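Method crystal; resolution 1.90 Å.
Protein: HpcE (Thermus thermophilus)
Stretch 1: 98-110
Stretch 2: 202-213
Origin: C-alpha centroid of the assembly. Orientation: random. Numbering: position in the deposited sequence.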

# COMPACT_ATOMS: atom_id res chain seq x y z
N VAL B 98 -4.41 -2.02 29.53
CA VAL B 98 -5.64 -2.29 28.80
C VAL B 98 -6.29 -0.97 28.39
O VAL B 98 -6.60 -0.13 29.23
CB VAL B 98 -6.63 -3.17 29.63
CG1 VAL B 98 -6.96 -2.51 30.96
CG2 VAL B 98 -7.89 -3.44 28.82
N GLU B 99 -6.48 -0.78 27.09
CA GLU B 99 -7.07 0.46 26.61
C GLU B 99 -8.06 0.28 25.48
O GLU B 99 -7.93 -0.63 24.66
CB GLU B 99 -5.96 1.41 26.13
CG GLU B 99 -4.73 1.45 27.02
CD GLU B 99 -3.78 2.59 26.68
OE1 GLU B 99 -3.97 3.26 25.65
OE2 GLU B 99 -2.82 2.81 27.46
N LEU B 100 -9.06 1.15 25.46
CA LEU B 100 -10.05 1.13 24.40
C LEU B 100 -9.35 1.79 23.21
O LEU B 100 -8.79 2.88 23.35
CB LEU B 100 -11.27 1.98 24.79
CG LEU B 100 -12.32 2.20 23.69
CD1 LEU B 100 -12.98 0.88 23.32
CD2 LEU B 100 -13.36 3.21 24.18
N ALA B 101 -9.38 1.11 22.07
CA ALA B 101 -8.77 1.63 20.85
C ALA B 101 -9.87 2.08 19.90
O ALA B 101 -10.82 1.34 19.64
CB ALA B 101 -7.92 0.54 20.19
N VAL B 102 -9.74 3.30 19.39
CA VAL B 102 -10.72 3.88 18.49
C VAL B 102 -10.19 3.90 17.06
O VAL B 102 -9.09 4.39 16.81
CB VAL B 102 -11.05 5.33 18.92
CG1 VAL B 102 -12.14 5.92 18.04
CG2 VAL B 102 -11.46 5.33 20.39
N VAL B 103 -10.98 3.37 16.14
CA VAL B 103 -10.58 3.31 14.73
C VAL B 103 -11.32 4.35 13.90
O VAL B 103 -12.54 4.35 13.83
CB VAL B 103 -10.87 1.90 14.16
CG1 VAL B 103 -10.27 1.78 12.75
CG2 VAL B 103 -10.28 0.84 15.09
N VAL B 104 -10.55 5.23 13.26
CA VAL B 104 -11.11 6.29 12.43
C VAL B 104 -11.70 5.73 11.14
O VAL B 104 -11.08 4.88 10.49
CB VAL B 104 -10.02 7.34 12.09
CG1 VAL B 104 -10.58 8.40 11.17
CG2 VAL B 104 -9.51 7.99 13.38
N GLY B 105 -12.89 6.20 10.77
CA GLY B 105 -13.55 5.72 9.56
C GLY B 105 -13.62 6.70 8.41
O GLY B 105 -13.80 6.29 7.25
N ARG B 106 -13.50 7.98 8.70
CA ARG B 106 -13.53 9.03 7.68
C ARG B 106 -12.47 10.08 7.98
O ARG B 106 -12.16 10.32 9.14
CB ARG B 106 -14.90 9.71 7.63
CG ARG B 106 -16.00 8.86 7.01
CD ARG B 106 -17.24 9.70 6.75
NE ARG B 106 -17.90 10.12 7.98
CZ ARG B 106 -18.32 11.36 8.21
NH1 ARG B 106 -18.16 12.31 7.30
NH2 ARG B 106 -18.93 11.64 9.36
N PRO B 107 -11.91 10.72 6.94
CA PRO B 107 -10.88 11.75 7.12
C PRO B 107 -11.33 12.83 8.10
O PRO B 107 -12.42 13.38 7.97
CB PRO B 107 -10.69 12.30 5.71
CG PRO B 107 -10.95 11.10 4.86
CD PRO B 107 -12.19 10.51 5.50
N MET B 108 -10.48 13.12 9.08
CA MET B 108 -10.78 14.12 10.10
C MET B 108 -9.77 15.26 10.15
O MET B 108 -8.57 15.04 10.28
CB MET B 108 -10.81 13.47 11.49
CG MET B 108 -11.77 12.30 11.66
SD MET B 108 -11.73 11.71 13.37
CE MET B 108 -12.88 12.86 14.14
N LYS B 109 -10.28 16.49 10.03
CA LYS B 109 -9.46 17.69 10.12
C LYS B 109 -10.38 18.78 10.64
O LYS B 109 -11.40 19.09 10.02
CB LYS B 109 -8.88 18.09 8.76
CG LYS B 109 -7.91 19.28 8.85
CD LYS B 109 -6.74 18.95 9.78
CE LYS B 109 -5.82 20.16 10.00
NZ LYS B 109 -5.07 20.55 8.78
N ARG B 110 -10.02 19.34 11.79
CA ARG B 110 -10.79 20.40 12.44
C ARG B 110 -12.23 19.97 12.73
O ARG B 110 -13.18 20.71 12.49
CB ARG B 110 -10.78 21.67 11.59
CG ARG B 110 -9.40 22.28 11.42
CD ARG B 110 -9.46 23.59 10.66
NE ARG B 110 -8.13 24.14 10.42
CZ ARG B 110 -7.27 24.46 11.37
NH1 ARG B 110 -7.59 24.30 12.65
NH2 ARG B 110 -6.07 24.95 11.05
N PHE B 202 -4.96 19.91 14.34
CA PHE B 202 -3.67 20.19 13.69
C PHE B 202 -3.14 19.03 12.84
O PHE B 202 -2.23 19.22 12.03
CB PHE B 202 -2.63 20.57 14.75
CG PHE B 202 -2.28 19.44 15.70
CD1 PHE B 202 -1.35 18.47 15.33
CD2 PHE B 202 -2.89 19.34 16.94
CE1 PHE B 202 -1.04 17.41 16.19
CE2 PHE B 202 -2.59 18.29 17.81
CZ PHE B 202 -1.67 17.32 17.44
N MET B 203 -3.71 17.85 13.02
CA MET B 203 -3.25 16.66 12.29
C MET B 203 -4.41 15.94 11.61
O MET B 203 -5.38 15.57 12.27
CB MET B 203 -2.59 15.69 13.28
CG MET B 203 -2.06 14.40 12.66
SD MET B 203 -1.51 13.20 13.89
CE MET B 203 -0.31 14.15 14.81
N THR B 204 -4.32 15.74 10.30
CA THR B 204 -5.37 15.05 9.58
C THR B 204 -5.38 13.55 9.91
O THR B 204 -4.37 12.87 9.72
CB THR B 204 -5.20 15.20 8.05
OG1 THR B 204 -5.27 16.59 7.70
CG2 THR B 204 -6.30 14.45 7.30
N LEU B 205 -6.50 13.05 10.43
CA LEU B 205 -6.59 11.63 10.73
C LEU B 205 -7.26 10.97 9.54
O LEU B 205 -8.26 11.47 9.03
CB LEU B 205 -7.39 11.38 12.01
CG LEU B 205 -6.79 11.97 13.29
CD1 LEU B 205 -7.69 11.66 14.48
CD2 LEU B 205 -5.40 11.40 13.52
N GLU B 206 -6.72 9.85 9.10
CA GLU B 206 -7.25 9.15 7.94
C GLU B 206 -7.91 7.84 8.34
O GLU B 206 -7.68 7.33 9.44
CB GLU B 206 -6.10 8.88 6.95
CG GLU B 206 -5.26 10.13 6.66
CD GLU B 206 -4.01 9.85 5.85
OE1 GLU B 206 -3.32 8.85 6.14
OE2 GLU B 206 -3.71 10.63 4.93
N PRO B 207 -8.76 7.28 7.45
CA PRO B 207 -9.43 6.02 7.76
C PRO B 207 -8.39 4.97 8.17
O PRO B 207 -7.35 4.83 7.52
CB PRO B 207 -10.11 5.66 6.44
CG PRO B 207 -10.49 7.02 5.90
CD PRO B 207 -9.22 7.82 6.16
N TYR B 208 -8.69 4.25 9.24
CA TYR B 208 -7.83 3.21 9.81
C TYR B 208 -6.72 3.71 10.73
O TYR B 208 -5.92 2.91 11.22
CB TYR B 208 -7.29 2.29 8.72
CG TYR B 208 -8.42 1.53 8.05
CD1 TYR B 208 -8.76 1.77 6.72
CD2 TYR B 208 -9.21 0.65 8.78
CE1 TYR B 208 -9.87 1.16 6.13
CE2 TYR B 208 -10.32 0.03 8.20
CZ TYR B 208 -10.65 0.29 6.88
OH TYR B 208 -11.75 -0.31 6.31
N ASP B 209 -6.68 5.02 10.97
CA ASP B 209 -5.71 5.55 11.93
C ASP B 209 -6.30 5.11 13.26
O ASP B 209 -7.51 4.88 13.37
CB ASP B 209 -5.63 7.08 11.87
CG ASP B 209 -4.71 7.57 10.76
OD1 ASP B 209 -4.02 6.73 10.14
OD2 ASP B 209 -4.66 8.79 10.51
N VAL B 210 -5.46 4.99 14.29
CA VAL B 210 -5.94 4.52 15.59
C VAL B 210 -5.60 5.42 16.77
O VAL B 210 -4.50 5.97 16.85
CB VAL B 210 -5.37 3.10 15.89
CG1 VAL B 210 -5.80 2.64 17.28
CG2 VAL B 210 -5.83 2.12 14.82
N LEU B 211 -6.56 5.56 17.68
CA LEU B 211 -6.37 6.36 18.88
C LEU B 211 -6.46 5.44 20.09
O LEU B 211 -7.46 4.72 20.25
CB LEU B 211 -7.45 7.45 18.98
CG LEU B 211 -7.56 8.18 20.33
CD1 LEU B 211 -6.29 8.98 20.61
CD2 LEU B 211 -8.78 9.11 20.30
N LEU B 212 -5.42 5.44 20.91
CA LEU B 212 -5.38 4.64 22.13
C LEU B 212 -5.79 5.64 23.21
O LEU B 212 -5.20 6.72 23.33
CB LEU B 212 -3.96 4.12 22.39
CG LEU B 212 -3.38 3.28 21.25
CD1 LEU B 212 -1.98 2.80 21.63
CD2 LEU B 212 -4.29 2.09 20.96
N THR B 213 -6.80 5.28 23.99
CA THR B 213 -7.34 6.20 24.98
C THR B 213 -6.79 6.20 26.40
O THR B 213 -7.30 6.91 27.26
CB THR B 213 -8.87 6.05 25.02
OG1 THR B 213 -9.21 4.69 25.31
CG2 THR B 213 -9.46 6.42 23.65
O HOH W 1 -9.06 3.44 27.69

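The antiparallel pairing of these two stretches is interrupted by a type II β turn, Glu206 to Asp209, and resumes beyond it as a single isolated bridge between Met108 and Leu205. The turn is closed by a backbone hydrogen bond from Asp209 N to Glu206 O (2.9 Å) and by a side-chain one, in which Glu206 N donates to Asp209 OD2 at 2.7 Å. The Asp209 carboxylate therefore ties the first residue of the turn to the last. Tyr208, with phi/psi of 83/3°, takes the left-handed conformation expected at the third position of such a turn, and Pro207 supplies the second.

The turn is also bonded to the end of strand 98-104. Val104 N donates to Asp209 O (3.1 Å), and Tyr208 N donates to Val104 O at 2.8 Å with a nearly linear N-H...O angle of 176°. Both polar backbone atoms of Val104 are thus satisfied by the turn, while its CA-to-CB bond points toward the other stretch, bringing CB to 3.5 Å from Glu206 O and CG2 to 4.2 Å from Leu205 CB.

On one side of the turn, strand 98-104 runs antiparallel to strand 210-212, with 159° between their directions. Val102 and Leu211 form a hydrogen-bonded pair: Val102 N reaches Leu211 O at 2.8 Å, and Leu211 N returns to Val102 O at 2.9 Å. The same carbonyls also receive CA-H...O contacts, Leu211 O from Ala101 CA and Val102 O from Val210 CA, each at 3.4 Å. Side chains alternate between the sheet faces. Ala101, Val103, Val210 and Leu212 share one face, where the small Ala101 CB lies 4.2 Å from Val210 CG1 and 4.0 Å from Leu212 CD2. Val102 and Leu211 occupy the other, their CB atoms 4.2 Å apart. Nearer the turn, Val103 CG1 approaches Tyr208 CD2 obliquely at 4.3 Å.

Thr213 secures the far end of this ladder. Its OG1 donates to Leu100 O at 2.7 Å, and its backbone N donates to the same oxygen at 3.2 Å, so a single carbonyl accepts both bonds. A water then donates to Thr213 OG1 (2.7 Å) and accepts from Leu100 N (3.2 Å), linking the threonine hydroxyl to the remaining polar backbone atom of Leu100.

Beyond the turn, Met108 N donates to Leu205 O at 2.8 Å and Leu205 N to Met108 O at 2.9 Å. Pro107 CA and Thr204 CA add CA-H...O contacts, each at 3.3 Å, to Leu205 O and Met108 O respectively. The CB atoms of Met108 and Leu205 meet at 4.0 Å, although the end of the methionine leads away. Pro107, next to the bridge, packs against Pro207 of the turn, with Pro107 CD 3.9 Å from Pro207 CG. Past the bridge, the aliphatic part of Lys109 lies along the other stretch, with CD 3.5 Å from Thr204 OG1, while its amine is hydrogen-bonded elsewhere in the structure. The two stretches bury 966 Å² against each other, both sides summed.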